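Local coordinates for Exo-beta-1,3-glucanase (Streptomyces sp. SirexAA-E, PDB 4PEY), which hydrolyses laminarin and laminarioligosaccharides as a secreted exo-beta-1,3-glucanase of glycoside hydrolase family 55, producing glucose and laminaribiose, at residues F59-Y64 with D85-N90; V332-L337 with T366-V371. The protein carries 1 engineered substitution. One frame throughout, in Å; residues are numbered along the deposited sequence. Where two conformers were deposited one is given.

In the fold
The chain folds into two parallel beta-helical domains, as known for family 55; contact 1 pairs strands of successive turns in the first, contact 2 in the second. From the N terminus, contact 1 comes first: 59-64 meets 85-90 after a loop of 20 residues that contains strand 75-79, so one turn of the first beta-helix is completed. Contact 2 follows as a separate closure, 332-337 meeting 366-371 across 28 residues that include strand 348-352 of the second beta-helix. The two loops lie in series, neither enclosing nor crossing the other. Their centres are 26 Å apart and they do not touch, but polar groups of contact 2 reach residues of the first domain.

Contact 1. Residues F59-Y64 with D85-N90; sequences FKPGTY and DDTTFN
Phe89 sets CG anti to its carbonyl carbon, beside the backbone N (chi1 -72°), and Phe59 does the same, which puts CG of each on the side where the rings meet. There Phe89 comes in edge first: its CZ stands over the centre of the Phe59 face, 3.6 Å from Phe59 CD2, with the planes at 67° in a T-shaped stack. The same ring turns its edge to Tyr64 in an offset edge-to-face pair, planes at 70°, where Phe89 CE1 lies 3.8 Å from Tyr64 CD1. Phe59 CD2 in turn sits above the Tyr64 ring, offset toward its rim, and the methyl CG2 of Thr87 adds to the cluster 3.8 Å from Phe59 CB. Tyr64 is anchored at its far end, where OH donates to Lys60 O at 2.6 Å. An alanine in place of Phe59 would probably leave Phe89 CZ without the aromatic face it points into and open a gap beside Tyr64 and Phe27, whose ring stacks on that of Phe59. The backbones of 62-64 and 87-89 run parallel: Gly62 N bonds to Asp86 O (2.8 Å), Thr88 N to Gly62 O (3.0 Å, almost straight), Tyr64 N to Thr88 O, and Asn90 N to Tyr64 O (2.7 Å). A CB on Gly62 would collide with Pro61 O, a position that suits glycine. On the sheet face of Thr63 and Thr88, a water bridges Gly62 O and Thr88 OG1. At the corner, the Asn90 amide bonds to Asn65 and Asn118, as in the asparagine ladders of parallel beta-helices. Two turns are thus joined by a regular backbone ladder, while an edge-to-face cluster of rings, with the Thr87 methyl, occupies one side, where Phe59 and Tyr64 also touch Ile34 of helix 34-45, and polar threonines occupy the other.

Contact 2. Residues V332-L337 with T366-V371; sequences VKVAGL and TSLQDV
Strands 333-335 and 367-369 run parallel in neighbouring beta-helical turns, their axes 4.8 Å apart and inclined by 13°. Backbone bonds zigzag across: Ser367 N to Val332 O (2.9 Å), Val334 N to Ser367 O, Gln369 N to Val334 O, and Gly336 N to Gln369 O. Both chains then turn a corner in step, at Gly336 and Asp370, each with positive phi (73° and 50°), and a weak bond from Leu337 N to Asp370 O carries the pairing past the bend. At the other end the Thr366 hydroxyl serves as acceptor, Val332 N donating to OG1 at 3.1 Å. Val334 and Leu368 point the same way, and the branch CD2 of Leu368 lies alongside Val334 CB at 3.8 Å. Val334 CG1, anti to the backbone N, meets Val371 CG2 obliquely at 3.8 Å. This apolar face packs against Leu324 and Val352 of another wall of the beta-helix. On the face of Ser367 and Gln369 a water ties three groups together, lying 2.7 Å from Ser367 OG, 2.7 Å from Gln369 OE1 and 2.9 Å from Val334 O. Gln369 NE2 bonds further to Asp397. At the corner Asp370 makes a salt bridge to Arg135 and accepts from His398, which would be expected to stabilise its negative charge. The two faces therefore differ in role: valine and leucine branches line the hydrophobic interior, whereas on the other face Ser367 and Gln369 share a water, and Ser367, like Asp370 at the corner, is bonded to an arginine of the N-terminal beta-helical domain, Arg220 and Arg135 respectively.

Contact 1. Residues F59-Y64 with D85-N90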
# COMPACT_ATOMS: atom_id res chain seq x y z
N PHE A 59 19.11 -6.49 8.54
CA PHE A 59 20.55 -6.24 8.57
C PHE A 59 20.95 -5.32 9.72
O PHE A 59 20.47 -4.19 9.82
CB PHE A 59 20.98 -5.64 7.23
CG PHE A 59 20.93 -6.62 6.08
CD1 PHE A 59 19.72 -7.00 5.52
CD2 PHE A 59 22.11 -7.15 5.57
CE1 PHE A 59 19.69 -7.92 4.47
CE2 PHE A 59 22.08 -8.05 4.53
CZ PHE A 59 20.86 -8.44 3.98
N LYS A 60 21.82 -5.83 10.59
CA LYS A 60 22.33 -5.03 11.71
C LYS A 60 23.15 -3.85 11.19
O LYS A 60 23.72 -3.91 10.09
CB LYS A 60 23.18 -5.89 12.65
CG LYS A 60 22.44 -7.05 13.28
CD LYS A 60 23.26 -7.71 14.38
CE LYS A 60 22.45 -8.76 15.10
NZ LYS A 60 23.17 -9.31 16.29
N PRO A 61 23.21 -2.77 11.98
CA PRO A 61 23.98 -1.60 11.53
C PRO A 61 25.42 -1.93 11.16
O PRO A 61 26.07 -2.76 11.81
CB PRO A 61 23.94 -0.66 12.74
CG PRO A 61 22.68 -1.02 13.43
CD PRO A 61 22.49 -2.50 13.24
N GLY A 62 25.90 -1.27 10.10
CA GLY A 62 27.25 -1.49 9.61
C GLY A 62 27.30 -1.29 8.11
O GLY A 62 26.39 -0.70 7.52
N THR A 63 28.36 -1.80 7.50
CA THR A 63 28.58 -1.67 6.06
C THR A 63 28.71 -3.04 5.42
O THR A 63 29.47 -3.89 5.89
CB THR A 63 29.83 -0.81 5.76
OG1 THR A 63 29.65 0.50 6.30
CG2 THR A 63 30.07 -0.70 4.26
N TYR A 64 27.95 -3.25 4.35
CA TYR A 64 27.90 -4.52 3.65
C TYR A 64 28.41 -4.34 2.24
O TYR A 64 28.02 -3.39 1.56
CB TYR A 64 26.47 -5.07 3.63
CG TYR A 64 25.94 -5.34 5.01
CD1 TYR A 64 25.37 -4.32 5.78
CD2 TYR A 64 26.02 -6.61 5.57
CE1 TYR A 64 24.90 -4.55 7.05
CE2 TYR A 64 25.55 -6.86 6.85
CZ TYR A 64 24.99 -5.83 7.59
OH TYR A 64 24.52 -6.06 8.86
N ASP A 85 21.30 5.60 7.11
CA ASP A 85 22.72 5.52 6.79
C ASP A 85 23.50 4.69 7.81
O ASP A 85 24.68 4.44 7.62
CB ASP A 85 23.32 6.93 6.67
CG ASP A 85 22.83 7.66 5.43
OD1 ASP A 85 23.14 7.21 4.31
OD2 ASP A 85 22.13 8.68 5.58
N ASP A 86 22.84 4.24 8.88
CA ASP A 86 23.48 3.34 9.83
C ASP A 86 23.70 1.96 9.23
O ASP A 86 24.55 1.20 9.69
CB ASP A 86 22.65 3.19 11.11
CG ASP A 86 22.54 4.48 11.89
OD1 ASP A 86 23.39 5.38 11.69
OD2 ASP A 86 21.63 4.58 12.73
N THR A 87 22.93 1.63 8.19
CA THR A 87 23.03 0.33 7.54
C THR A 87 23.20 0.54 6.05
O THR A 87 22.24 0.83 5.34
CB THR A 87 21.78 -0.55 7.80
OG1 THR A 87 21.46 -0.50 9.20
CG2 THR A 87 22.06 -2.00 7.42
N THR A 88 24.44 0.41 5.58
CA THR A 88 24.78 0.79 4.21
C THR A 88 25.19 -0.42 3.39
O THR A 88 26.02 -1.23 3.81
CB THR A 88 25.92 1.83 4.20
OG1 THR A 88 25.49 3.03 4.86
CG2 THR A 88 26.32 2.17 2.76
N PHE A 89 24.59 -0.55 2.21
CA PHE A 89 24.98 -1.56 1.23
C PHE A 89 25.85 -0.93 0.16
O PHE A 89 25.42 0.03 -0.50
CB PHE A 89 23.77 -2.19 0.51
CG PHE A 89 22.94 -3.13 1.34
CD1 PHE A 89 23.15 -3.30 2.70
CD2 PHE A 89 21.91 -3.85 0.74
CE1 PHE A 89 22.36 -4.18 3.44
CE2 PHE A 89 21.12 -4.72 1.46
CZ PHE A 89 21.34 -4.89 2.82
N ASN A 90 27.06 -1.44 -0.01
CA ASN A 90 27.78 -1.21 -1.25
C ASN A 90 27.28 -2.28 -2.20
O ASN A 90 27.77 -3.41 -2.21
CB ASN A 90 29.28 -1.23 -1.03
CG ASN A 90 29.73 -0.04 -0.22
OD1 ASN A 90 29.30 1.09 -0.48
ND2 ASN A 90 30.54 -0.28 0.80
O HOH W 1 26.82 2.36 7.44

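Contact 2. Residues V332-L337 with T366-V371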
# COMPACT_ATOMS: atom_id res chain seq x y z
N VAL A 332 -3.70 3.93 17.31
CA VAL A 332 -3.36 2.57 16.92
C VAL A 332 -2.61 2.62 15.59
O VAL A 332 -2.96 3.41 14.71
CB VAL A 332 -4.62 1.68 16.83
CG1 VAL A 332 -4.34 0.36 16.11
CG2 VAL A 332 -5.15 1.42 18.23
N LYS A 333 -1.55 1.83 15.47
CA LYS A 333 -0.70 1.85 14.28
C LYS A 333 -0.59 0.44 13.73
O LYS A 333 0.16 -0.39 14.25
CB LYS A 333 0.68 2.42 14.63
CG LYS A 333 0.60 3.83 15.22
CD LYS A 333 1.89 4.30 15.90
CE LYS A 333 1.68 5.60 16.67
NZ LYS A 333 1.02 5.43 18.01
N VAL A 334 -1.37 0.17 12.68
CA VAL A 334 -1.35 -1.12 12.01
C VAL A 334 -0.42 -0.99 10.82
O VAL A 334 -0.56 -0.05 10.03
CB VAL A 334 -2.75 -1.55 11.55
CG1 VAL A 334 -2.71 -2.95 10.94
CG2 VAL A 334 -3.73 -1.50 12.71
N ALA A 335 0.54 -1.90 10.68
CA ALA A 335 1.58 -1.72 9.67
C ALA A 335 2.11 -3.03 9.12
O ALA A 335 2.48 -3.92 9.88
CB ALA A 335 2.75 -0.92 10.25
N GLY A 336 2.16 -3.15 7.79
CA GLY A 336 2.88 -4.24 7.15
C GLY A 336 2.21 -5.59 7.23
O GLY A 336 2.89 -6.60 7.46
N LEU A 337 0.89 -5.62 7.05
CA LEU A 337 0.13 -6.86 7.09
C LEU A 337 -0.66 -7.08 5.81
O LEU A 337 -1.20 -6.12 5.25
CB LEU A 337 -0.84 -6.86 8.27
CG LEU A 337 -0.20 -6.82 9.66
CD1 LEU A 337 -1.25 -6.50 10.72
CD2 LEU A 337 0.46 -8.17 9.96
N THR A 366 -5.48 7.04 14.51
CA THR A 366 -5.15 5.68 14.14
C THR A 366 -4.73 5.65 12.68
O THR A 366 -5.26 6.43 11.87
CB THR A 366 -6.34 4.74 14.43
OG1 THR A 366 -6.40 4.50 15.84
CG2 THR A 366 -6.22 3.39 13.70
N SER A 367 -3.76 4.80 12.34
CA SER A 367 -3.31 4.68 10.96
C SER A 367 -3.24 3.23 10.49
O SER A 367 -3.00 2.32 11.29
CB SER A 367 -1.94 5.34 10.78
OG SER A 367 -0.98 4.81 11.69
N LEU A 368 -3.47 3.06 9.19
CA LEU A 368 -3.16 1.83 8.46
C LEU A 368 -2.04 2.15 7.48
O LEU A 368 -2.17 3.08 6.68
CB LEU A 368 -4.37 1.31 7.67
CG LEU A 368 -5.69 1.05 8.39
CD1 LEU A 368 -6.70 0.49 7.39
CD2 LEU A 368 -5.50 0.09 9.55
N GLN A 369 -0.94 1.41 7.56
CA GLN A 369 0.21 1.63 6.68
C GLN A 369 0.73 0.32 6.11
O GLN A 369 0.97 -0.62 6.87
CB GLN A 369 1.33 2.34 7.43
CG GLN A 369 1.00 3.77 7.77
CD GLN A 369 2.05 4.42 8.63
OE1 GLN A 369 2.24 4.04 9.79
NE2 GLN A 369 2.75 5.41 8.07
N ASP A 370 0.90 0.24 4.79
CA ASP A 370 1.30 -1.01 4.15
C ASP A 370 0.39 -2.12 4.64
O ASP A 370 0.84 -3.19 5.06
CB ASP A 370 2.77 -1.37 4.45
CG ASP A 370 3.74 -0.33 3.92
OD1 ASP A 370 3.37 0.47 3.03
OD2 ASP A 370 4.90 -0.32 4.39
N VAL A 371 -0.91 -1.84 4.62
CA VAL A 371 -1.92 -2.84 4.87
C VAL A 371 -2.49 -3.21 3.51
O VAL A 371 -2.97 -2.36 2.75
CB VAL A 371 -3.01 -2.34 5.82
CG1 VAL A 371 -4.19 -3.32 5.87
CG2 VAL A 371 -2.42 -2.12 7.21
O HOH W 2 0.32 2.54 11.05